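Local coordinates for protein neuraminidase (Influenza A virus, PDB 4GDI) that is a neuraminidase-like tetramer of beta-propellers, predicted from its family to cleave terminal sialic acid, although its putative active site has diverged, at residues Cys48-Cys53 against Ala104-Leu109; Gly108-Val113 against Ile127-Glu132; Glu274-Thr279 against Leu293-Asn298; Glu237-Ala242 against Gly299-Gly304. All coordinates share one frame; numbering follows the deposited sequence.

Contact 1: residues Cys48-Cys53 against Ala104-Leu109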
loop_
_atom_site.group_PDB
_atom_site.type_symbol
_atom_site.label_atom_id
_atom_site.label_comp_id
_atom_site.label_asym_id
_atom_site.label_seq_id
_atom_site.Cartn_x
_atom_site.Cartn_y
_atom_site.Cartn_z
ATOM N N CYS A 48 -4.012 -8.083 17.799
ATOM C CA CYS A 48 -4.593 -8.514 16.528
ATOM C C CYS A 48 -6.065 -8.119 16.378
ATOM O O CYS A 48 -6.798 -8.018 17.376
ATOM C CB CYS A 48 -4.491 -10.039 16.411
ATOM S SG CYS A 48 -2.920 -10.765 16.990
ATOM N N ASP A 49 -6.496 -7.892 15.139
ATOM C CA ASP A 49 -7.921 -7.833 14.853
ATOM C C ASP A 49 -8.355 -9.252 14.521
ATOM O O ASP A 49 -7.659 -10.197 14.900
ATOM C CB ASP A 49 -8.277 -6.788 13.753
ATOM C CG ASP A 49 -7.561 -7.025 12.413
ATOM O OD1 ASP A 49 -7.220 -8.183 12.041
ATOM O OD2 ASP A 49 -7.355 -6.012 11.715
ATOM N N LEU A 50 -9.492 -9.425 13.847
ATOM C CA LEU A 50 -9.966 -10.775 13.526
ATOM C C LEU A 50 -9.257 -11.385 12.320
ATOM O O LEU A 50 -9.478 -12.544 11.975
ATOM C CB LEU A 50 -11.472 -10.783 13.267
ATOM C CG LEU A 50 -12.363 -10.322 14.420
ATOM C CD1 LEU A 50 -13.840 -10.478 14.043
ATOM C CD2 LEU A 50 -12.041 -11.106 15.669
ATOM N N THR A 51 -8.391 -10.616 11.684
ATOM C CA THR A 51 -7.729 -11.079 10.476
ATOM C C THR A 51 -6.223 -11.216 10.619
ATOM O O THR A 51 -5.646 -12.226 10.221
ATOM C CB THR A 51 -8.009 -10.098 9.331
ATOM O OG1 THR A 51 -9.381 -10.206 8.972
ATOM C CG2 THR A 51 -7.134 -10.410 8.120
ATOM N N SER A 52 -5.586 -10.190 11.167
ATOM C CA SER A 52 -4.132 -10.184 11.300
ATOM C C SER A 52 -3.662 -9.433 12.545
ATOM O O SER A 52 -4.464 -8.860 13.291
ATOM C CB SER A 52 -3.494 -9.586 10.046
ATOM O OG SER A 52 -3.963 -8.272 9.821
ATOM N N CYS A 53 -2.350 -9.427 12.756
ATOM C CA CYS A 53 -1.779 -8.866 13.970
ATOM C C CYS A 53 -0.856 -7.701 13.651
ATOM O O CYS A 53 -0.339 -7.583 12.536
ATOM C CB CYS A 53 -1.045 -9.952 14.749
ATOM S SG CYS A 53 -2.119 -11.315 15.183
ATOM N N ALA A 104 -3.652 -1.333 23.718
ATOM C CA ALA A 104 -4.622 -1.393 22.649
ATOM C C ALA A 104 -5.234 -2.782 22.566
ATOM O O ALA A 104 -4.625 -3.777 22.941
ATOM C CB ALA A 104 -3.962 -1.029 21.309
ATOM N N CYS A 105 -6.459 -2.848 22.081
ATOM C CA CYS A 105 -7.121 -4.134 21.948
ATOM C C CYS A 105 -8.346 -3.966 21.058
ATOM O O CYS A 105 -9.043 -2.943 21.142
ATOM C CB CYS A 105 -7.513 -4.710 23.325
ATOM S SG CYS A 105 -8.326 -3.557 24.505
ATOM N N PHE A 106 -8.578 -4.979 20.222
ATOM C CA PHE A 106 -9.704 -5.027 19.287
ATOM C C PHE A 106 -10.828 -5.861 19.879
ATOM O O PHE A 106 -10.611 -7.002 20.290
ATOM C CB PHE A 106 -9.236 -5.654 17.971
ATOM C CG PHE A 106 -10.198 -5.478 16.829
ATOM C CD1 PHE A 106 -10.312 -4.252 16.189
ATOM C CD2 PHE A 106 -10.969 -6.546 16.383
ATOM C CE1 PHE A 106 -11.191 -4.086 15.119
ATOM C CE2 PHE A 106 -11.860 -6.392 15.320
ATOM C CZ PHE A 106 -11.973 -5.156 14.691
ATOM N N ASP A 107 -12.039 -5.314 19.913
ATOM C CA ASP A 107 -13.143 -6.000 20.583
ATOM C C ASP A 107 -14.026 -6.827 19.647
ATOM O O ASP A 107 -15.013 -7.425 20.092
ATOM C CB ASP A 107 -14.002 -5.012 21.381
ATOM C CG ASP A 107 -14.791 -4.038 20.498
ATOM O OD1 ASP A 107 -14.776 -4.166 19.252
ATOM O OD2 ASP A 107 -15.444 -3.138 21.075
ATOM N N GLY A 108 -13.663 -6.869 18.369
ATOM C CA GLY A 108 -14.454 -7.562 17.366
ATOM C C GLY A 108 -15.058 -6.577 16.377
ATOM O O GLY A 108 -15.239 -6.901 15.209
ATOM N N LEU A 109 -15.355 -5.370 16.853
ATOM C CA LEU A 109 -15.849 -4.289 16.006
ATOM C C LEU A 109 -14.833 -3.187 15.765
ATOM O O LEU A 109 -14.599 -2.778 14.622
ATOM C CB LEU A 109 -17.094 -3.662 16.635
ATOM C CG LEU A 109 -18.402 -4.404 16.344
ATOM C CD1 LEU A 109 -18.210 -5.908 16.471
ATOM C CD2 LEU A 109 -19.493 -3.920 17.272
HETATM O O HOH W 1 -6.597 -7.014 19.837
#
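Asp49 OD1 accepts two backbone N-H groups, while Asp49 CB rests on the ring of Phe106. Thr51 N and Ser52 N each lie 2.7 Å from Asp49 OD1, forming an Asx turn and an Asx motif. The bond from Ser52 N is nearly straight, at 172°. Thr51 N reaches the oxygen on its anti side, well out of the carboxylate plane. The tight loop is also closed by the Cys48-Cys53 disulfide. It meets the end of strand 101-106, so the contact joins two neighbouring antiparallel sheets of the beta-propeller.

Phe106 carries the other side. Its CG lies anti to the backbone N (chi1 -167°), and the ring turns one face to Asp49. Asp49 CB sits over the ring centre, 3.7 Å above its plane, as a CH-pi contact. Leu50 comes to the ring edge, crossing Phe106 at about a right angle, with Leu50 CG 4.1 Å from Phe106 CE2. Phe106 also meets Trp111 edge-to-face.

The backbones are linked through a water. It donates to Cys48 O at 2.7 Å and accepts from Phe106 N at 2.9 Å. Beyond the ring, Asp107 OD1 accepts from Leu109 N in a second Asx turn. That turn carries Gly108, whose carbonyl O lies 4.0 Å from Leu50 CD1.

Contact 2: residues Gly108-Val113 against Ile127-Glu132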
loop_
_atom_site.group_PDB
_atom_site.type_symbol
_atom_site.label_atom_id
_atom_site.label_comp_id
_atom_site.label_asym_id
_atom_site.label_seq_id
_atom_site.Cartn_x
_atom_site.Cartn_y
_atom_site.Cartn_z
ATOM N N GLY A 108 -13.663 -6.869 18.369
ATOM C CA GLY A 108 -14.454 -7.562 17.366
ATOM C C GLY A 108 -15.058 -6.577 16.377
ATOM O O GLY A 108 -15.239 -6.901 15.209
ATOM N N LEU A 109 -15.355 -5.370 16.853
ATOM C CA LEU A 109 -15.849 -4.289 16.006
ATOM C C LEU A 109 -14.833 -3.187 15.765
ATOM O O LEU A 109 -14.599 -2.778 14.622
ATOM C CB LEU A 109 -17.094 -3.662 16.635
ATOM C CG LEU A 109 -18.402 -4.404 16.344
ATOM C CD1 LEU A 109 -18.210 -5.908 16.471
ATOM C CD2 LEU A 109 -19.493 -3.920 17.272
ATOM N N LYS A 110 -14.244 -2.686 16.847
ATOM C CA LYS A 110 -13.339 -1.558 16.745
ATOM C C LYS A 110 -12.116 -1.691 17.669
ATOM O O LYS A 110 -12.130 -2.459 18.618
ATOM C CB LYS A 110 -14.085 -0.273 17.080
ATOM C CG LYS A 110 -15.252 0.033 16.161
ATOM C CD LYS A 110 -14.790 0.471 14.788
ATOM C CE LYS A 110 -15.959 0.962 13.940
ATOM N NZ LYS A 110 -15.504 1.523 12.636
ATOM N N TRP A 111 -11.064 -0.932 17.367
ATOM C CA TRP A 111 -9.925 -0.808 18.259
ATOM C C TRP A 111 -10.211 0.165 19.384
ATOM O O TRP A 111 -10.661 1.284 19.140
ATOM C CB TRP A 111 -8.699 -0.289 17.508
ATOM C CG TRP A 111 -8.059 -1.309 16.641
ATOM C CD1 TRP A 111 -8.213 -1.445 15.296
ATOM C CD2 TRP A 111 -7.152 -2.343 17.051
ATOM N NE1 TRP A 111 -7.465 -2.501 14.841
ATOM C CE2 TRP A 111 -6.798 -3.065 15.893
ATOM C CE3 TRP A 111 -6.605 -2.724 18.283
ATOM C CZ2 TRP A 111 -5.921 -4.155 15.926
ATOM C CZ3 TRP A 111 -5.741 -3.810 18.322
ATOM C CH2 TRP A 111 -5.412 -4.521 17.146
ATOM N N THR A 112 -9.961 -0.280 20.611
ATOM C CA THR A 112 -9.811 0.611 21.752
ATOM C C THR A 112 -8.310 0.843 21.965
ATOM O O THR A 112 -7.529 -0.110 22.048
ATOM C CB THR A 112 -10.392 0.003 23.033
ATOM O OG1 THR A 112 -11.781 -0.300 22.843
ATOM C CG2 THR A 112 -10.241 0.954 24.193
ATOM N N VAL A 113 -7.920 2.107 22.037
ATOM C CA VAL A 113 -6.528 2.487 22.231
ATOM C C VAL A 113 -6.456 3.443 23.406
ATOM O O VAL A 113 -7.231 4.383 23.475
ATOM C CB VAL A 113 -5.962 3.211 20.982
ATOM C CG1 VAL A 113 -4.545 3.715 21.249
ATOM C CG2 VAL A 113 -6.006 2.299 19.750
ATOM N N ILE A 127 -8.691 7.817 25.744
ATOM C CA ILE A 127 -9.126 6.571 25.151
ATOM C C ILE A 127 -9.798 6.900 23.841
ATOM O O ILE A 127 -10.609 7.831 23.756
ATOM C CB ILE A 127 -10.123 5.845 26.071
ATOM C CG1 ILE A 127 -9.530 5.748 27.480
ATOM C CG2 ILE A 127 -10.477 4.474 25.505
ATOM C CD1 ILE A 127 -10.436 5.085 28.488
ATOM N N LYS A 128 -9.441 6.139 22.817
ATOM C CA LYS A 128 -10.048 6.259 21.499
ATOM C C LYS A 128 -10.742 4.945 21.154
ATOM O O LYS A 128 -10.178 3.860 21.360
ATOM C CB LYS A 128 -8.951 6.578 20.483
ATOM C CG LYS A 128 -9.416 7.161 19.168
ATOM C CD LYS A 128 -8.200 7.625 18.373
ATOM C CE LYS A 128 -8.522 7.884 16.903
ATOM N NZ LYS A 128 -7.286 7.961 16.066
ATOM N N TYR A 129 -11.972 5.032 20.662
ATOM C CA TYR A 129 -12.670 3.853 20.164
ATOM C C TYR A 129 -12.964 4.132 18.693
ATOM O O TYR A 129 -13.651 5.090 18.369
ATOM C CB TYR A 129 -13.959 3.610 20.954
ATOM C CG TYR A 129 -14.631 2.311 20.622
ATOM C CD1 TYR A 129 -14.076 1.106 21.018
ATOM C CD2 TYR A 129 -15.824 2.280 19.912
ATOM C CE1 TYR A 129 -14.683 -0.088 20.720
ATOM C CE2 TYR A 129 -16.442 1.087 19.611
ATOM C CZ TYR A 129 -15.869 -0.091 20.013
ATOM O OH TYR A 129 -16.469 -1.287 19.707
ATOM N N GLY A 130 -12.428 3.314 17.800
ATOM C CA GLY A 130 -12.413 3.670 16.390
ATOM C C GLY A 130 -11.725 5.011 16.157
ATOM O O GLY A 130 -10.605 5.237 16.631
ATOM N N GLU A 131 -12.417 5.900 15.444
ATOM C CA GLU A 131 -11.919 7.226 15.068
ATOM C C GLU A 131 -12.094 8.236 16.210
ATOM O O GLU A 131 -11.539 9.336 16.184
ATOM C CB GLU A 131 -12.704 7.697 13.829
ATOM C CG GLU A 131 -12.350 9.078 13.253
ATOM C CD GLU A 131 -13.236 9.471 12.046
ATOM O OE1 GLU A 131 -13.417 8.648 11.127
ATOM O OE2 GLU A 131 -13.754 10.607 12.013
ATOM N N GLU A 132 -12.836 7.828 17.233
ATOM C CA GLU A 132 -13.450 8.749 18.187
ATOM C C GLU A 132 -12.774 8.749 19.577
ATOM O O GLU A 132 -12.698 7.711 20.235
ATOM C CB GLU A 132 -14.929 8.332 18.308
ATOM C CG GLU A 132 -15.817 9.187 19.186
ATOM C CD GLU A 132 -17.296 8.714 19.196
ATOM O OE1 GLU A 132 -17.638 7.679 18.567
ATOM O OE2 GLU A 132 -18.121 9.390 19.843
HETATM O O HOH W 2 -9.099 3.549 18.149
#
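Trp111 O accepts from Gly130 N at 3.0 Å, where strand 111-117 of a propeller sheet begins and its antiparallel partner 124-129 has just ended. Deeper in the hairpin, Val113 and Lys128 form a hydrogen-bonded pair. Val113 N donates to Lys128 O and Lys128 N to Val113 O, both at 2.9 Å. Thr112 and Tyr129 are the non-hydrogen-bonded pair between these links. Thr112 N is used on the other side of its strand, by the backbone of Cys105.

A water lies 2.9 Å from Trp111 O and 2.7 Å from Gly130 O. It can donate to either, but more acceptors surround it than it has protons. The chain then reverses in a type II' turn from Tyr129 to Glu132. Gly130 takes the positive phi (56°) of that turn. Glu132 N donates to Tyr129 O, and Tyr129 N returns a bond to Glu132 O at 2.8 Å.

The Tyr129 ring is the main side-chain element. Lys110 CB lies over one face, 3.4 Å above the plane and displaced toward the rim. Thr112 OG1 approaches the edge in plane, 3.3 Å from Tyr129 CD1. The phenol OH is hydrogen-bonded to Asp107 OD2. The Glu132 carboxylate accepts from Ile331 N and Ser332 N of a second subunit.

Strands 111-117 and 124-129 are the two inner strands of a four-stranded sheet. Thr112 and Ile127 pack on Leu179 of strand 173-180, and Val113 turns to the other face, against Leu79 of strand 78-83.

Contact 3: residues Glu274-Thr279 against Leu293-Asn298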
loop_
_atom_site.group_PDB
_atom_site.type_symbol
_atom_site.label_atom_id
_atom_site.label_comp_id
_atom_site.label_asym_id
_atom_site.label_seq_id
_atom_site.Cartn_x
_atom_site.Cartn_y
_atom_site.Cartn_z
ATOM N N GLU A 274 -1.704 -21.368 34.100
ATOM C CA GLU A 274 -2.607 -22.482 33.870
ATOM C C GLU A 274 -2.061 -23.748 34.561
ATOM O O GLU A 274 -1.129 -23.691 35.358
ATOM C CB GLU A 274 -2.728 -22.722 32.363
ATOM C CG GLU A 274 -3.177 -21.493 31.591
ATOM C CD GLU A 274 -4.615 -21.128 31.904
ATOM O OE1 GLU A 274 -5.403 -22.072 32.120
ATOM O OE2 GLU A 274 -4.958 -19.921 31.947
ATOM N N LYS A 275 -2.656 -24.885 34.247
ATOM C CA LYS A 275 -2.136 -26.172 34.674
ATOM C C LYS A 275 -2.064 -27.068 33.448
ATOM O O LYS A 275 -3.095 -27.495 32.940
ATOM C CB LYS A 275 -3.055 -26.813 35.710
ATOM C CG LYS A 275 -3.064 -26.121 37.061
ATOM C CD LYS A 275 -3.735 -27.005 38.107
ATOM C CE LYS A 275 -4.030 -26.220 39.372
ATOM N NZ LYS A 275 -5.305 -26.665 40.003
ATOM N N PRO A 276 -0.852 -27.344 32.953
ATOM C CA PRO A 276 0.452 -26.862 33.416
ATOM C C PRO A 276 0.644 -25.364 33.251
ATOM O O PRO A 276 0.017 -24.748 32.385
ATOM C CB PRO A 276 1.434 -27.572 32.479
ATOM C CG PRO A 276 0.702 -28.775 32.000
ATOM C CD PRO A 276 -0.708 -28.310 31.851
ATOM N N ALA A 277 1.523 -24.802 34.075
ATOM C CA ALA A 277 1.958 -23.429 33.917
ATOM C C ALA A 277 3.227 -23.404 33.084
ATOM O O ALA A 277 3.908 -24.419 32.953
ATOM C CB ALA A 277 2.226 -22.808 35.272
ATOM N N TRP A 278 3.548 -22.239 32.530
ATOM C CA TRP A 278 4.853 -22.028 31.909
ATOM C C TRP A 278 5.471 -20.764 32.451
ATOM O O TRP A 278 4.799 -19.728 32.528
ATOM C CB TRP A 278 4.730 -21.903 30.399
ATOM C CG TRP A 278 4.413 -23.181 29.707
ATOM C CD1 TRP A 278 3.192 -23.763 29.582
ATOM C CD2 TRP A 278 5.336 -24.029 29.020
ATOM N NE1 TRP A 278 3.292 -24.916 28.850
ATOM C CE2 TRP A 278 4.601 -25.102 28.492
ATOM C CE3 TRP A 278 6.714 -23.980 28.794
ATOM C CZ2 TRP A 278 5.197 -26.126 27.768
ATOM C CZ3 TRP A 278 7.305 -24.998 28.073
ATOM C CH2 TRP A 278 6.548 -26.053 27.566
ATOM N N THR A 279 6.742 -20.858 32.841
ATOM C CA THR A 279 7.524 -19.700 33.236
ATOM C C THR A 279 8.441 -19.331 32.103
ATOM O O THR A 279 8.710 -20.156 31.229
ATOM C CB THR A 279 8.369 -19.981 34.487
ATOM O OG1 THR A 279 9.128 -21.172 34.286
ATOM C CG2 THR A 279 7.468 -20.158 35.716
ATOM N N LEU A 293 11.855 -21.292 28.389
ATOM C CA LEU A 293 10.467 -21.590 28.721
ATOM C C LEU A 293 10.434 -22.907 29.501
ATOM O O LEU A 293 10.956 -23.916 29.036
ATOM C CB LEU A 293 9.641 -21.714 27.443
ATOM C CG LEU A 293 8.966 -20.427 26.942
ATOM C CD1 LEU A 293 7.730 -20.113 27.770
ATOM C CD2 LEU A 293 9.931 -19.271 26.997
ATOM N N GLU A 294 9.842 -22.896 30.689
ATOM C CA GLU A 294 9.756 -24.113 31.500
ATOM C C GLU A 294 8.322 -24.429 31.888
ATOM O O GLU A 294 7.562 -23.555 32.314
ATOM C CB GLU A 294 10.633 -23.982 32.737
ATOM C CG GLU A 294 12.126 -23.895 32.392
ATOM C CD GLU A 294 13.008 -23.692 33.610
ATOM O OE1 GLU A 294 12.926 -22.613 34.231
ATOM O OE2 GLU A 294 13.791 -24.611 33.936
ATOM N N GLN A 295 7.954 -25.693 31.722
ATOM C CA GLN A 295 6.621 -26.160 32.053
ATOM C C GLN A 295 6.560 -26.739 33.469
ATOM O O GLN A 295 7.412 -27.544 33.859
ATOM C CB GLN A 295 6.211 -27.241 31.064
ATOM C CG GLN A 295 4.760 -27.675 31.205
ATOM C CD GLN A 295 4.485 -28.986 30.488
ATOM O OE1 GLN A 295 5.238 -29.938 30.631
ATOM N NE2 GLN A 295 3.414 -29.033 29.711
ATOM N N ILE A 296 5.541 -26.322 34.216
ATOM C CA ILE A 296 5.297 -26.773 35.579
ATOM C C ILE A 296 3.900 -27.369 35.636
ATOM O O ILE A 296 2.922 -26.639 35.793
ATOM C CB ILE A 296 5.365 -25.612 36.593
ATOM C CG1 ILE A 296 6.712 -24.900 36.529
ATOM C CG2 ILE A 296 5.144 -26.122 38.005
ATOM C CD1 ILE A 296 6.780 -23.675 37.448
ATOM N N PRO A 297 3.801 -28.702 35.487
ATOM C CA PRO A 297 2.523 -29.414 35.383
ATOM C C PRO A 297 1.518 -29.119 36.491
ATOM O O PRO A 297 0.313 -29.083 36.228
ATOM C CB PRO A 297 2.953 -30.885 35.418
ATOM C CG PRO A 297 4.258 -30.866 34.714
ATOM C CD PRO A 297 4.938 -29.611 35.238
ATOM N N ASN A 298 1.983 -28.895 37.710
ATOM C CA ASN A 298 1.038 -28.715 38.808
ATOM C C ASN A 298 0.647 -27.267 39.067
ATOM O O ASN A 298 -0.102 -26.979 40.000
ATOM C CB ASN A 298 1.563 -29.400 40.071
ATOM C CG ASN A 298 1.570 -30.926 39.934
ATOM O OD1 ASN A 298 0.821 -31.484 39.142
ATOM N ND2 ASN A 298 2.415 -31.591 40.701
HETATM O O HOH W 3 1.303 -27.470 29.023
HETATM O O HOH W 4 11.547 -20.461 32.677
HETATM O O HOH W 5 10.573 -22.370 36.356
#
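Ala277 pairs with Ile296 and Thr279 with Glu294 as hydrogen-bonded pairs of an antiparallel hairpin, with Trp278 and Gln295 as the non-hydrogen-bonded pair between them. The short strand axes run at 151° to each other. Ile296 N donates to Ala277 O at 2.8 Å. The return bond, from Ala277 N to Ile296 O, comes in 44° above the carbonyl plane. A cis peptide precedes Pro276, where the ladder ends.

Gln295 lies over the Trp278 indole. Its CG is anti to the backbone N (chi1 -172°), and its CB sits over the centre of the six-membered ring, 3.5 Å from the centroid, as a CH-pi contact. Further out, Gln295 CG runs beside Pro276 CB at 3.6 Å. A water accepts from Gln295 NE2 at 2.7 Å and from Trp278 NE1 at 3.2 Å. Gln295 OE1 is hydrogen-bonded to Ser307 OG. On the opposite face, two waters bridge Thr279 OG1 and Glu294 OE1.

Strand 289-296 is the middle of a three-stranded sheet, between 277-281 and 309-311. Trp278 also meets Trp21 of strand 20-25 edge-to-face, which ties this propeller sheet to the next one.

Contact 4: residues Glu237-Ala242 against Gly299-Gly304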
loop_
_atom_site.group_PDB
_atom_site.type_symbol
_atom_site.label_atom_id
_atom_site.label_comp_id
_atom_site.label_asym_id
_atom_site.label_seq_id
_atom_site.Cartn_x
_atom_site.Cartn_y
_atom_site.Cartn_z
ATOM N N GLU A 237 1.384 -15.086 44.408
ATOM C CA GLU A 237 2.842 -15.172 44.304
ATOM C C GLU A 237 3.259 -16.564 43.813
ATOM O O GLU A 237 2.752 -17.574 44.299
ATOM C CB GLU A 237 3.478 -14.913 45.679
ATOM C CG GLU A 237 4.993 -14.820 45.635
ATOM C CD GLU A 237 5.498 -13.507 45.068
ATOM O OE1 GLU A 237 4.661 -12.629 44.741
ATOM O OE2 GLU A 237 6.740 -13.355 44.962
ATOM N N PRO A 238 4.162 -16.633 42.824
ATOM C CA PRO A 238 4.644 -17.966 42.436
ATOM C C PRO A 238 5.244 -18.714 43.633
ATOM O O PRO A 238 5.890 -18.103 44.480
ATOM C CB PRO A 238 5.715 -17.660 41.393
ATOM C CG PRO A 238 5.235 -16.354 40.757
ATOM C CD PRO A 238 4.673 -15.577 41.939
ATOM N N CYS A 239 5.001 -20.014 43.716
ATOM C CA CYS A 239 5.407 -20.770 44.891
ATOM C C CYS A 239 6.565 -21.701 44.563
ATOM O O CYS A 239 6.893 -22.586 45.346
ATOM C CB CYS A 239 4.211 -21.552 45.462
ATOM S SG CYS A 239 2.864 -20.492 46.041
ATOM N N ASN A 240 7.192 -21.504 43.406
ATOM C CA ASN A 240 8.373 -22.281 43.065
ATOM C C ASN A 240 9.593 -21.592 43.667
ATOM O O ASN A 240 9.446 -20.702 44.509
ATOM C CB ASN A 240 8.487 -22.472 41.552
ATOM C CG ASN A 240 8.654 -21.150 40.797
ATOM O OD1 ASN A 240 8.313 -20.079 41.306
ATOM N ND2 ASN A 240 9.163 -21.230 39.573
ATOM N N GLY A 241 10.789 -22.005 43.257
ATOM C CA GLY A 241 12.012 -21.433 43.801
ATOM C C GLY A 241 12.884 -20.830 42.716
ATOM O O GLY A 241 14.069 -20.601 42.924
ATOM N N ALA A 242 12.286 -20.554 41.558
ATOM C CA ALA A 242 13.026 -19.982 40.438
ATOM C C ALA A 242 12.414 -18.645 40.035
ATOM O O ALA A 242 11.464 -18.614 39.251
ATOM C CB ALA A 242 13.000 -20.938 39.279
ATOM N N GLY A 299 1.136 -26.359 38.225
ATOM C CA GLY A 299 0.717 -24.968 38.277
ATOM C C GLY A 299 1.666 -24.098 39.071
ATOM O O GLY A 299 2.523 -24.597 39.803
ATOM N N ILE A 300 1.498 -22.786 38.937
ATOM C CA ILE A 300 2.464 -21.848 39.481
ATOM C C ILE A 300 2.412 -21.760 41.004
ATOM O O ILE A 300 3.328 -21.222 41.639
ATOM C CB ILE A 300 2.286 -20.441 38.864
ATOM C CG1 ILE A 300 3.558 -19.621 39.061
ATOM C CG2 ILE A 300 1.075 -19.724 39.460
ATOM C CD1 ILE A 300 4.794 -20.222 38.373
ATOM N N GLU A 301 1.345 -22.269 41.610
ATOM C CA GLU A 301 1.282 -22.286 43.064
ATOM C C GLU A 301 1.704 -23.626 43.665
ATOM O O GLU A 301 1.511 -23.856 44.852
ATOM C CB GLU A 301 -0.112 -21.921 43.543
ATOM C CG GLU A 301 -0.516 -20.498 43.206
ATOM C CD GLU A 301 -1.937 -20.196 43.621
ATOM O OE1 GLU A 301 -2.871 -20.642 42.912
ATOM O OE2 GLU A 301 -2.111 -19.521 44.655
ATOM N N SER A 302 2.276 -24.505 42.855
ATOM C CA SER A 302 2.856 -25.743 43.371
ATOM C C SER A 302 4.325 -25.555 43.717
ATOM O O SER A 302 4.850 -24.444 43.657
ATOM C CB SER A 302 2.748 -26.843 42.327
ATOM O OG SER A 302 3.574 -26.555 41.220
ATOM N N GLU A 303 4.985 -26.659 44.056
ATOM C CA GLU A 303 6.407 -26.646 44.370
ATOM C C GLU A 303 7.240 -26.182 43.185
ATOM O O GLU A 303 8.362 -25.699 43.357
ATOM C CB GLU A 303 6.864 -28.049 44.790
ATOM C CG GLU A 303 7.104 -28.207 46.274
ATOM C CD GLU A 303 7.326 -29.657 46.672
ATOM O OE1 GLU A 303 7.881 -30.426 45.852
ATOM O OE2 GLU A 303 6.938 -30.028 47.801
ATOM N N GLY A 304 6.708 -26.369 41.982
ATOM C CA GLY A 304 7.335 -25.837 40.787
ATOM C C GLY A 304 8.171 -26.836 40.018
ATOM O O GLY A 304 9.011 -26.449 39.212
HETATM O O HOH W 6 10.131 -23.934 38.806
#
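Ile300 lays its CG1 alongside Pro238, 3.7 Å from Pro238 CB, where two loops of the propeller meet. CG1 is anti to the backbone N (chi1 -161°). Ile300 belongs to a type I turn from Gly299 to Ser302, and its carbonyl O accepts from Cys239 N at 2.9 Å, nearly in line with the C=O bond.

Cys239 points at the turn. Its CB lies 3.5 Å from Ser302 O and 3.6 Å from Glu301 O, and its SG continues into the disulfide with Cys256. Glu301 is extended beyond CG. It turns away from Cys239 to a salt bridge with Arg226, though its CB still touches the sulfur.

Asn240 CB packs on Gly304 CA at 3.6 Å, an approach that the missing side chain of Gly304 permits. Chi1 (63°) sets Asn240 CG between the backbone N and the carbonyl carbon; from the amide, ND2 donates to a water that donates to Gly304 O. Ser302 OG donates to Gly299 O at 2.6 Å, and Gly299 O also accepts from Ser302 N. Ser302 OG accepts from Gly304 N in an ST turn, by a longer bond.

Lys221 donates to both Pro238 O and Asn240 O. With a single direct hydrogen bond between the two loops, the join also relies on packing, a CA-H...O contact from Asn240 CA to Glu303 O and one bridging water.

Overall arrangement
Contact 2 takes up the chain at Gly108, still inside contact 1, 10 Å away between centres. Strands 101-106 and 111-117 are neighbours in one sheet, so contact 1 joins that sheet to the preceding one and contact 2 holds it together internally. Contacts 3 and 4 come later and form a second pair, with centres 9 Å apart. The two strands of contact 3 lie in the chain between the two loops of contact 4, and Ile296, Ala277 and Thr279 pack on 299-304. Contacts 2 and 4 lie about 38 Å apart between centres, on opposite sides of the chain's centre. Each pair combines a hairpin within one sheet with a contact made by loops beside it.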